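Long-range contact in esterase (uncultured bacterium pCosCE1, PDB 7ATL), which hydrolyses carboxylic esters as a family VIII carboxylesterase and also shows promiscuous acyltransferase activity: residues A[112-117]-A[172-177]. Numbering follows the deposited sequence.
Sequences RHLLSH and SLAIDV
A buried serine hydroxyl, Ser-172 OG, links the end of one helix to the start of another: it is hydrogen-bonded to His-117 ND1 at 2.9 Å and accepts a hydrogen bond from Ala-174 N, also at 2.9 Å, closing an ST turn. The bond to the imidazole is nearly straight (161°), and either partner could be its donor. OG reaches both because it stands between the backbone N and carbonyl carbon of Ser-172 (chi1 80°), with the hydroxyl at the ring edge, near the ring plane. His-117 leaves helix 111-116 at positive phi (63°) in a Schellman motif, and its ring lies against the start of helix 174-186. There the side chains of His-117 and Ile-175 cross at about a right angle, with His-117 NE2 3.9 Å from Ile-175 CG1. Beside this polar link, helices 111-116 and 174-186 pack closely. Ala-174 CB sits 3.3 Å from Leu-114 O and 3.7 Å from Leu-114 CD2, while Ile-175 CD1 also nears that carbonyl. Leu-114 CD1 meets Val-177 CG1 at 3.9 Å, and Val-177 continues the apolar layer onto helix 149-157. His-117 and Ile-175 both touch Lys-68 of helix 67-80, so the contact adjoins a probable SxxK site (Ser-65, Lys-68, with Tyr-123) in the helical part of a serine beta-lactamase-like fold, as in family VIII esterases.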
ATOM      1  N   ARG A 112     -11.967   1.820  13.196  1.00 20.54           N
ATOM      2  CA  ARG A 112     -12.561   1.467  11.875  1.00 23.16           C
ATOM      3  C   ARG A 112     -12.410   2.654  10.910  1.00 23.58           C
ATOM      4  O   ARG A 112     -12.426   2.445   9.663  1.00 22.13           O
ATOM      5  CB  ARG A 112     -14.035   1.054  11.985  1.00 26.15           C
ATOM      6  CG  ARG A 112     -14.940   2.104  12.622  1.00 26.54           C
ATOM      7  CD  ARG A 112     -16.400   1.719  12.542  1.00 27.46           C
ATOM      8  NE  ARG A 112     -16.725   0.665  13.495  1.00 29.81           N
ATOM      9  CZ  ARG A 112     -16.924  -0.622  13.202  1.00 29.46           C
ATOM     10  NH1 ARG A 112     -16.815  -1.076  11.964  1.00 27.51           N
ATOM     11  NH2 ARG A 112     -17.204  -1.459  14.180  1.00 28.00           N
ATOM     12  N   HIS A 113     -12.339   3.867  11.451  1.00 22.52           N
ATOM     13  CA  HIS A 113     -12.146   5.080  10.635  1.00 23.04           C
ATOM     14  C   HIS A 113     -10.697   5.061  10.136  1.00 21.84           C
ATOM     15  O   HIS A 113     -10.473   5.358   8.935  1.00 22.10           O
ATOM     16  CB  HIS A 113     -12.511   6.365  11.402  1.00 23.86           C
ATOM     17  CG  HIS A 113     -13.895   6.442  11.957  1.00 23.83           C
ATOM     18  ND1 HIS A 113     -14.156   7.005  13.211  1.00 23.48           N
ATOM     19  CD2 HIS A 113     -15.097   6.075  11.456  1.00 24.71           C
ATOM     20  CE1 HIS A 113     -15.453   6.981  13.451  1.00 22.86           C
ATOM     21  NE2 HIS A 113     -16.052   6.418  12.397  1.00 24.55           N
ATOM     22  N   LEU A 114      -9.729   4.745  10.996  1.00 20.82           N
ATOM     23  CA  LEU A 114      -8.320   4.630  10.521  1.00 22.75           C
ATOM     24  C   LEU A 114      -8.235   3.610   9.361  1.00 23.59           C
ATOM     25  O   LEU A 114      -7.591   3.913   8.351  1.00 25.71           O
ATOM     26  CB  LEU A 114      -7.377   4.243  11.664  1.00 21.62           C
ATOM     27  CG  LEU A 114      -7.170   5.276  12.767  1.00 20.77           C
ATOM     28  CD1 LEU A 114      -6.109   4.805  13.748  1.00 19.19           C
ATOM     29  CD2 LEU A 114      -6.790   6.627  12.186  1.00 21.80           C
ATOM     30  N   LEU A 115      -8.869   2.445   9.492  1.00 24.07           N
ATOM     31  CA  LEU A 115      -8.729   1.314   8.539  1.00 24.44           C
ATOM     32  C   LEU A 115      -9.287   1.674   7.153  1.00 24.88           C
ATOM     33  O   LEU A 115      -8.821   1.073   6.166  1.00 25.13           O
ATOM     34  CB  LEU A 115      -9.459   0.100   9.114  1.00 24.14           C
ATOM     35  CG  LEU A 115      -8.844  -0.479  10.380  1.00 26.03           C
ATOM     36  CD1 LEU A 115      -9.721  -1.575  10.955  1.00 28.47           C
ATOM     37  CD2 LEU A 115      -7.453  -1.018  10.102  1.00 25.41           C
ATOM     38  N   SER A 116     -10.263   2.583   7.075  1.00 23.82           N
ATOM     39  CA  SER A 116     -11.023   2.895   5.841  1.00 24.42           C
ATOM     40  C   SER A 116     -10.773   4.343   5.428  1.00 25.06           C
ATOM     41  O   SER A 116     -11.410   4.799   4.461  1.00 27.57           O
ATOM     42  CB  SER A 116     -12.501   2.601   6.022  1.00 25.30           C
ATOM     43  OG  SER A 116     -12.720   1.209   6.232  1.00 25.44           O
ATOM     44  N   HIS A 117      -9.875   5.046   6.120  1.00 25.16           N
ATOM     45  CA  HIS A 117      -9.442   6.421   5.748  1.00 23.94           C
ATOM     46  C   HIS A 117     -10.631   7.389   5.820  1.00 21.85           C
ATOM     47  O   HIS A 117     -10.754   8.220   4.918  1.00 21.44           O
ATOM     48  CB  HIS A 117      -8.793   6.424   4.349  1.00 24.48           C
ATOM     49  CG  HIS A 117      -7.488   5.708   4.284  1.00 24.87           C
ATOM     50  ND1 HIS A 117      -6.321   6.283   4.727  1.00 24.76           N
ATOM     51  CD2 HIS A 117      -7.165   4.469   3.848  1.00 24.76           C
ATOM     52  CE1 HIS A 117      -5.328   5.426   4.564  1.00 25.51           C
ATOM     53  NE2 HIS A 117      -5.822   4.303   4.035  1.00 24.66           N
ATOM     54  N   SER A 172      -5.125   8.953   3.436  1.00 24.55           N
ATOM     55  CA  SER A 172      -4.615   9.644   4.633  1.00 23.27           C
ATOM     56  C   SER A 172      -3.409   8.943   5.257  1.00 23.82           C
ATOM     57  O   SER A 172      -3.071   7.810   4.914  1.00 22.80           O
ATOM     58  CB  SER A 172      -5.728   9.810   5.621  1.00 24.09           C
ATOM     59  OG  SER A 172      -5.941   8.607   6.338  1.00 26.41           O
ATOM     60  N   LEU A 173      -2.794   9.668   6.183  1.00 25.35           N
ATOM     61  CA  LEU A 173      -1.809   9.174   7.164  1.00 24.00           C
ATOM     62  C   LEU A 173      -2.461   8.259   8.202  1.00 21.96           C
ATOM     63  O   LEU A 173      -1.786   7.962   9.181  1.00 19.95           O
ATOM     64  CB  LEU A 173      -1.224  10.409   7.846  1.00 25.50           C
ATOM     65  CG  LEU A 173      -0.106  11.102   7.070  1.00 25.70           C
ATOM     66  CD1 LEU A 173       0.179  12.480   7.666  1.00 26.27           C
ATOM     67  CD2 LEU A 173       1.141  10.230   7.073  1.00 24.25           C
ATOM     68  N   ALA A 174      -3.696   7.805   8.004  1.00 20.79           N
ATOM     69  CA  ALA A 174      -4.411   7.033   9.045  1.00 21.89           C
ATOM     70  C   ALA A 174      -3.621   5.781   9.416  1.00 20.48           C
ATOM     71  O   ALA A 174      -3.693   5.380  10.591  1.00 19.38           O
ATOM     72  CB  ALA A 174      -5.813   6.662   8.616  1.00 22.64           C
ATOM     73  N   ILE A 175      -2.952   5.144   8.461  1.00 21.75           N
ATOM     74  CA  ILE A 175      -2.298   3.826   8.731  1.00 24.09           C
ATOM     75  C   ILE A 175      -0.988   4.082   9.497  1.00 24.08           C
ATOM     76  O   ILE A 175      -0.581   3.196  10.259  1.00 23.66           O
ATOM     77  CB  ILE A 175      -2.140   2.965   7.454  1.00 24.09           C
ATOM     78  CG1 ILE A 175      -3.478   2.751   6.749  1.00 26.40           C
ATOM     79  CG2 ILE A 175      -1.504   1.618   7.770  1.00 24.76           C
ATOM     80  CD1 ILE A 175      -4.554   2.168   7.650  1.00 28.44           C
ATOM     81  N   ASP A 176      -0.386   5.263   9.346  1.00 23.90           N
ATOM     82  CA  ASP A 176       0.786   5.676  10.160  1.00 25.15           C
ATOM     83  C   ASP A 176       0.310   5.809  11.606  1.00 26.31           C
ATOM     84  O   ASP A 176       1.033   5.331  12.527  1.00 28.13           O
ATOM     85  CB  ASP A 176       1.450   6.956   9.639  1.00 25.34           C
ATOM     86  CG  ASP A 176       2.104   6.820   8.267  1.00 25.85           C
ATOM     87  OD1 ASP A 176       1.394   6.390   7.324  1.00 25.61           O
ATOM     88  OD2 ASP A 176       3.321   7.151   8.149  1.00 25.62           O
ATOM     89  N   VAL A 177      -0.875   6.394  11.804  1.00 25.05           N
ATOM     90  CA  VAL A 177      -1.495   6.509  13.156  1.00 26.82           C
ATOM     91  C   VAL A 177      -1.771   5.094  13.698  1.00 27.87           C
ATOM     92  O   VAL A 177      -1.403   4.828  14.859  1.00 28.16           O
ATOM     93  CB  VAL A 177      -2.749   7.407  13.146  1.00 27.43           C
ATOM     94  CG1 VAL A 177      -3.381   7.489  14.526  1.00 27.10           C
ATOM     95  CG2 VAL A 177      -2.420   8.806  12.644  1.00 27.78           C
TER